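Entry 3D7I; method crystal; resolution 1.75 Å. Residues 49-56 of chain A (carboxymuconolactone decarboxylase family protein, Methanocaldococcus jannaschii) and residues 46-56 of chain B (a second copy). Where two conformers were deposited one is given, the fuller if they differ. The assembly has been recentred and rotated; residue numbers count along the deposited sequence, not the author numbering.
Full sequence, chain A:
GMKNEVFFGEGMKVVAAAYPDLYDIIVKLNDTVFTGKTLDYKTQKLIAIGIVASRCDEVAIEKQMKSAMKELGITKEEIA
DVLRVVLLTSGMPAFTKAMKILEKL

Chain A, residues 49-56: IGIVASRC
Chain B (46-56) LIAIGIVASRC

How do the two backbones lie against each other? Both stretches enter as helix, with phi/psi near -60/-45 through residue 51, and run in broadly the same direction, their axes inclined at 40° (signed crossing angle -40°) and 8.5 Å apart at closest approach. The CA atoms of I51(A) and I51(B) face each other at 4.8 Å, and the CA of G50(A) lies 6.2 Å from that of I47(B). About 295 Å² is buried in total.

What do the isoleucines at the centre do? I51(A) and I51(B) cover the most surface, and both adopt chi1 m (-67°) and chi2 t (168°). Each CA-to-CB bond points sideways, yet the end of the side chain comes nearer the other stretch. CG1 of I51(A) sits 4.3 Å from CG1 of I51(B), an apolar contact, and 3.6 Å from O of G50(B); reciprocally, CG1 of I51(B) lies 3.6 Å from O of G50(A).

Why can the helices approach so closely at G50(A) and G50(B)? Glycine has no side chain here, so CA of G50(A) comes within 4.2 Å of CG2 of I47(B). A CB on G50(A) would clash with CG2 of I47(B) at 2.7 Å; one on G50(B) would be tight against CD1 of I51(A), at 3.5 Å.

How do S54(A) and S54(B) serve the contact? Each CA-to-CB bond points toward the other stretch, setting CB of S54(A) 3.8 Å from CG2 of I51(B), and CB of S54(B) 3.8 Å from CG2 of I51(A). With chi1 p (74°), each OG turns back to donate to its own chain: OG of S54(A) to O of I51(A), and OG of S54(B) to O of I51(B), both 2.6 Å. No hydrogen bond crosses between the stretches, so the packing is by van der Waals contact.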

ATOM      1  N   ILE A  49     -12.881  10.576  -0.233  1.00 23.62           N
ATOM      2  CA  ILE A  49     -12.577  10.511   1.211  1.00 22.75           C
ATOM      3  C   ILE A  49     -12.254   9.073   1.629  1.00 23.01           C
ATOM      4  O   ILE A  49     -11.278   8.824   2.321  1.00 22.84           O
ATOM      5  CB  ILE A  49     -13.704  11.129   2.057  1.00 22.66           C
ATOM      6  CG1 ILE A  49     -13.783  12.624   1.809  1.00 26.64           C
ATOM      7  CG2 ILE A  49     -13.436  10.885   3.591  1.00 22.34           C
ATOM      8  CD1 ILE A  49     -15.116  13.293   2.301  1.00 25.53           C
ATOM      9  N   GLY A  50     -13.077   8.116   1.209  1.00 23.36           N
ATOM     10  CA  GLY A  50     -12.901   6.745   1.585  1.00 24.34           C
ATOM     11  C   GLY A  50     -11.572   6.205   1.120  1.00 21.91           C
ATOM     12  O   GLY A  50     -10.828   5.524   1.844  1.00 24.38           O
ATOM     13  N   ILE A  51     -11.236   6.517  -0.123  1.00 22.50           N
ATOM     14  CA  ILE A  51      -9.987   6.014  -0.682  1.00 23.41           C
ATOM     15  C   ILE A  51      -8.763   6.579   0.046  1.00 22.19           C
ATOM     16  O   ILE A  51      -7.914   5.833   0.491  1.00 24.42           O
ATOM     17  CB  ILE A  51      -9.887   6.296  -2.195  1.00 24.57           C
ATOM     18  CG1 ILE A  51     -10.942   5.466  -2.949  1.00 23.23           C
ATOM     19  CG2 ILE A  51      -8.437   5.981  -2.681  1.00 24.26           C
ATOM     20  CD1 ILE A  51     -11.129   5.895  -4.423  1.00 25.11           C
ATOM     21  N   VAL A  52      -8.696   7.886   0.197  1.00 23.30           N
ATOM     22  CA  VAL A  52      -7.530   8.468   0.901  0.50 24.17           C
ATOM     23  C   VAL A  52      -7.505   8.098   2.382  1.00 26.38           C
ATOM     24  O   VAL A  52      -6.433   7.845   2.919  1.00 25.02           O
ATOM     25  CB  VAL A  52      -7.360   9.993   0.696  0.50 23.28           C
ATOM     26  CG1 VAL A  52      -7.074  10.284  -0.793  0.50 20.90           C
ATOM     27  CG2 VAL A  52      -8.560  10.824   1.284  0.50 22.80           C
ATOM     28  N   ALA A  53      -8.670   7.976   3.028  1.00 24.79           N
ATOM     29  CA  ALA A  53      -8.724   7.515   4.432  1.00 23.41           C
ATOM     30  C   ALA A  53      -8.230   6.090   4.598  1.00 27.15           C
ATOM     31  O   ALA A  53      -7.787   5.714   5.678  1.00 29.30           O
ATOM     32  CB  ALA A  53     -10.129   7.689   5.030  1.00 24.02           C
ATOM     33  N   SER A  54      -8.272   5.280   3.539  1.00 24.86           N
ATOM     34  CA  SER A  54      -7.809   3.914   3.617  0.50 25.96           C
ATOM     35  C   SER A  54      -6.295   3.807   3.612  1.00 28.80           C
ATOM     36  O   SER A  54      -5.770   2.722   3.874  1.00 32.02           O
ATOM     37  CB  SER A  54      -8.401   3.066   2.480  0.50 25.30           C
ATOM     38  OG  SER A  54      -7.802   3.360   1.234  0.50 21.57           O
ATOM     39  N   ARG A  55      -5.616   4.927   3.336  1.00 31.93           N
ATOM     40  CA  ARG A  55      -4.143   5.023   3.243  1.00 34.66           C
ATOM     41  C   ARG A  55      -3.552   5.915   4.345  1.00 40.61           C
ATOM     42  O   ARG A  55      -4.274   6.393   5.227  1.00 40.50           O
ATOM     43  CB  ARG A  55      -3.779   5.546   1.854  1.00 36.15           C
ATOM     44  CG  ARG A  55      -4.357   4.650   0.779  1.00 36.22           C
ATOM     45  CD  ARG A  55      -3.707   4.848  -0.549  1.00 44.88           C
ATOM     46  NE  ARG A  55      -3.972   6.191  -1.037  1.00 42.36           N
ATOM     47  CZ  ARG A  55      -4.469   6.496  -2.236  1.00 41.20           C
ATOM     48  NH1 ARG A  55      -4.800   5.554  -3.122  1.00 34.54           N
ATOM     49  NH2 ARG A  55      -4.628   7.764  -2.548  1.00 36.84           N
ATOM     50  N   CYS A  56      -2.239   6.131   4.318  1.00 42.68           N
ATOM     51  CA  CYS A  56      -1.540   6.709   5.495  1.00 47.39           C
ATOM     52  C   CYS A  56      -1.248   8.213   5.451  1.00 46.21           C
ATOM     53  O   CYS A  56      -0.650   8.738   6.384  1.00 49.51           O
ATOM     54  CB  CYS A  56      -0.225   5.948   5.741  1.00 48.06           C
ATOM     55  SG  CYS A  56      -0.471   4.180   6.081  1.00 67.95           S
TER
ATOM     56  N   LEU B  46     -20.698   1.713  -3.068  1.00 23.49           N
ATOM     57  CA  LEU B  46     -19.879   2.396  -4.098  1.00 23.18           C
ATOM     58  C   LEU B  46     -18.517   2.838  -3.521  1.00 23.13           C
ATOM     59  O   LEU B  46     -17.477   2.696  -4.177  1.00 23.15           O
ATOM     60  CB  LEU B  46     -20.655   3.576  -4.688  1.00 22.70           C
ATOM     61  CG  LEU B  46     -21.873   3.200  -5.537  1.00 23.44           C
ATOM     62  CD1 LEU B  46     -22.761   4.435  -5.718  1.00 26.09           C
ATOM     63  CD2 LEU B  46     -21.459   2.572  -6.882  1.00 25.99           C
ATOM     64  N   ILE B  47     -18.545   3.335  -2.286  1.00 23.12           N
ATOM     65  CA  ILE B  47     -17.326   3.679  -1.559  1.00 23.13           C
ATOM     66  C   ILE B  47     -16.422   2.436  -1.414  1.00 21.80           C
ATOM     67  O   ILE B  47     -15.210   2.482  -1.656  1.00 24.00           O
ATOM     68  CB  ILE B  47     -17.617   4.319  -0.186  1.00 24.13           C
ATOM     69  CG1 ILE B  47     -18.320   5.687  -0.360  1.00 25.48           C
ATOM     70  CG2 ILE B  47     -16.301   4.510   0.595  1.00 25.83           C
ATOM     71  CD1 ILE B  47     -19.040   6.189   0.953  1.00 23.70           C
ATOM     72  N   ALA B  48     -17.033   1.315  -1.057  1.00 21.59           N
ATOM     73  CA  ALA B  48     -16.275   0.047  -0.901  1.00 22.85           C
ATOM     74  C   ALA B  48     -15.590  -0.357  -2.196  1.00 21.58           C
ATOM     75  O   ALA B  48     -14.439  -0.776  -2.195  1.00 24.39           O
ATOM     76  CB  ALA B  48     -17.200  -1.060  -0.429  1.00 24.02           C
ATOM     77  N   ILE B  49     -16.337  -0.250  -3.300  1.00 23.62           N
ATOM     78  CA  ILE B  49     -15.760  -0.495  -4.637  1.00 22.75           C
ATOM     79  C   ILE B  49     -14.536   0.395  -4.868  1.00 23.01           C
ATOM     80  O   ILE B  49     -13.498  -0.068  -5.316  1.00 22.84           O
ATOM     81  CB  ILE B  49     -16.815  -0.343  -5.747  1.00 22.66           C
ATOM     82  CG1 ILE B  49     -17.854  -1.442  -5.634  1.00 26.64           C
ATOM     83  CG2 ILE B  49     -16.136  -0.433  -7.166  1.00 22.34           C
ATOM     84  CD1 ILE B  49     -19.172  -1.175  -6.446  1.00 25.53           C
ATOM     85  N   GLY B  50     -14.652   1.685  -4.561  1.00 23.36           N
ATOM     86  CA  GLY B  50     -13.589   2.618  -4.788  1.00 24.34           C
ATOM     87  C   GLY B  50     -12.349   2.250  -4.012  1.00 21.91           C
ATOM     88  O   GLY B  50     -11.212   2.265  -4.508  1.00 24.38           O
ATOM     89  N   ILE B  51     -12.553   1.891  -2.753  1.00 22.50           N
ATOM     90  CA  ILE B  51     -11.417   1.550  -1.906  1.00 23.41           C
ATOM     91  C   ILE B  51     -10.688   0.296  -2.397  1.00 22.19           C
ATOM     92  O   ILE B  51      -9.490   0.318  -2.595  1.00 24.42           O
ATOM     93  CB  ILE B  51     -11.837   1.382  -0.431  1.00 24.57           C
ATOM     94  CG1 ILE B  51     -12.279   2.741   0.141  1.00 23.23           C
ATOM     95  CG2 ILE B  51     -10.649   0.765   0.373  1.00 24.26           C
ATOM     96  CD1 ILE B  51     -12.999   2.632   1.506  1.00 25.11           C
ATOM     97  N   VAL B  52     -11.417  -0.778  -2.628  1.00 23.30           N
ATOM     98  CA  VAL B  52     -10.748  -2.008  -3.110  0.50 24.17           C
ATOM     99  C   VAL B  52     -10.185  -1.846  -4.521  1.00 26.38           C
ATOM    100  O   VAL B  52      -9.105  -2.354  -4.797  1.00 25.02           O
ATOM    101  CB  VAL B  52     -11.608  -3.289  -2.990  0.50 23.28           C
ATOM    102  CG1 VAL B  52     -11.890  -3.582  -1.500  0.50 20.90           C
ATOM    103  CG2 VAL B  52     -12.905  -3.237  -3.879  0.50 22.80           C
ATOM    104  N   ALA B  53     -10.852  -1.076  -5.389  1.00 24.79           N
ATOM    105  CA  ALA B  53     -10.309  -0.788  -6.733  1.00 23.41           C
ATOM    106  C   ALA B  53      -9.016   0.005  -6.683  1.00 27.15           C
ATOM    107  O   ALA B  53      -8.219  -0.057  -7.613  1.00 29.30           O
ATOM    108  CB  ALA B  53     -11.351  -0.097  -7.627  1.00 24.02           C
ATOM    109  N   SER B  54      -8.770   0.743  -5.600  1.00 24.86           N
ATOM    110  CA  SER B  54      -7.556   1.517  -5.475  0.50 25.96           C
ATOM    111  C   SER B  54      -6.348   0.662  -5.141  1.00 28.80           C
ATOM    112  O   SER B  54      -5.224   1.164  -5.203  1.00 32.02           O
ATOM    113  CB  SER B  54      -7.719   2.631  -4.429  0.50 25.30           C
ATOM    114  OG  SER B  54      -7.714   2.124  -3.109  0.50 21.57           O
ATOM    115  N   ARG B  55      -6.590  -0.613  -4.811  1.00 31.93           N
ATOM    116  CA  ARG B  55      -5.556  -1.595  -4.415  1.00 34.66           C
ATOM    117  C   ARG B  55      -5.430  -2.740  -5.431  1.00 40.61           C
ATOM    118  O   ARG B  55      -6.084  -2.732  -6.479  1.00 40.50           O
ATOM    119  CB  ARG B  55      -5.900  -2.125  -3.024  1.00 36.15           C
ATOM    120  CG  ARG B  55      -6.009  -0.986  -2.032  1.00 36.22           C
ATOM    121  CD  ARG B  55      -5.923  -1.444  -0.615  1.00 44.88           C
ATOM    122  NE  ARG B  55      -7.060  -2.292  -0.297  1.00 42.36           N
ATOM    123  CZ  ARG B  55      -7.878  -2.132   0.744  1.00 41.20           C
ATOM    124  NH1 ARG B  55      -7.732  -1.125   1.606  1.00 34.54           N
ATOM    125  NH2 ARG B  55      -8.852  -3.000   0.919  1.00 36.84           N
ATOM    126  N   CYS B  56      -4.577  -3.722  -5.142  1.00 42.68           N
ATOM    127  CA  CYS B  56      -4.159  -4.695  -6.184  1.00 47.39           C
ATOM    128  C   CYS B  56      -4.881  -6.047  -6.192  1.00 46.21           C
ATOM    129  O   CYS B  56      -4.557  -6.898  -7.013  1.00 49.51           O
ATOM    130  CB  CYS B  56      -2.641  -4.934  -6.088  1.00 48.06           C
ATOM    131  SG  CYS B  56      -1.658  -3.427  -6.339  1.00 67.95           S
TER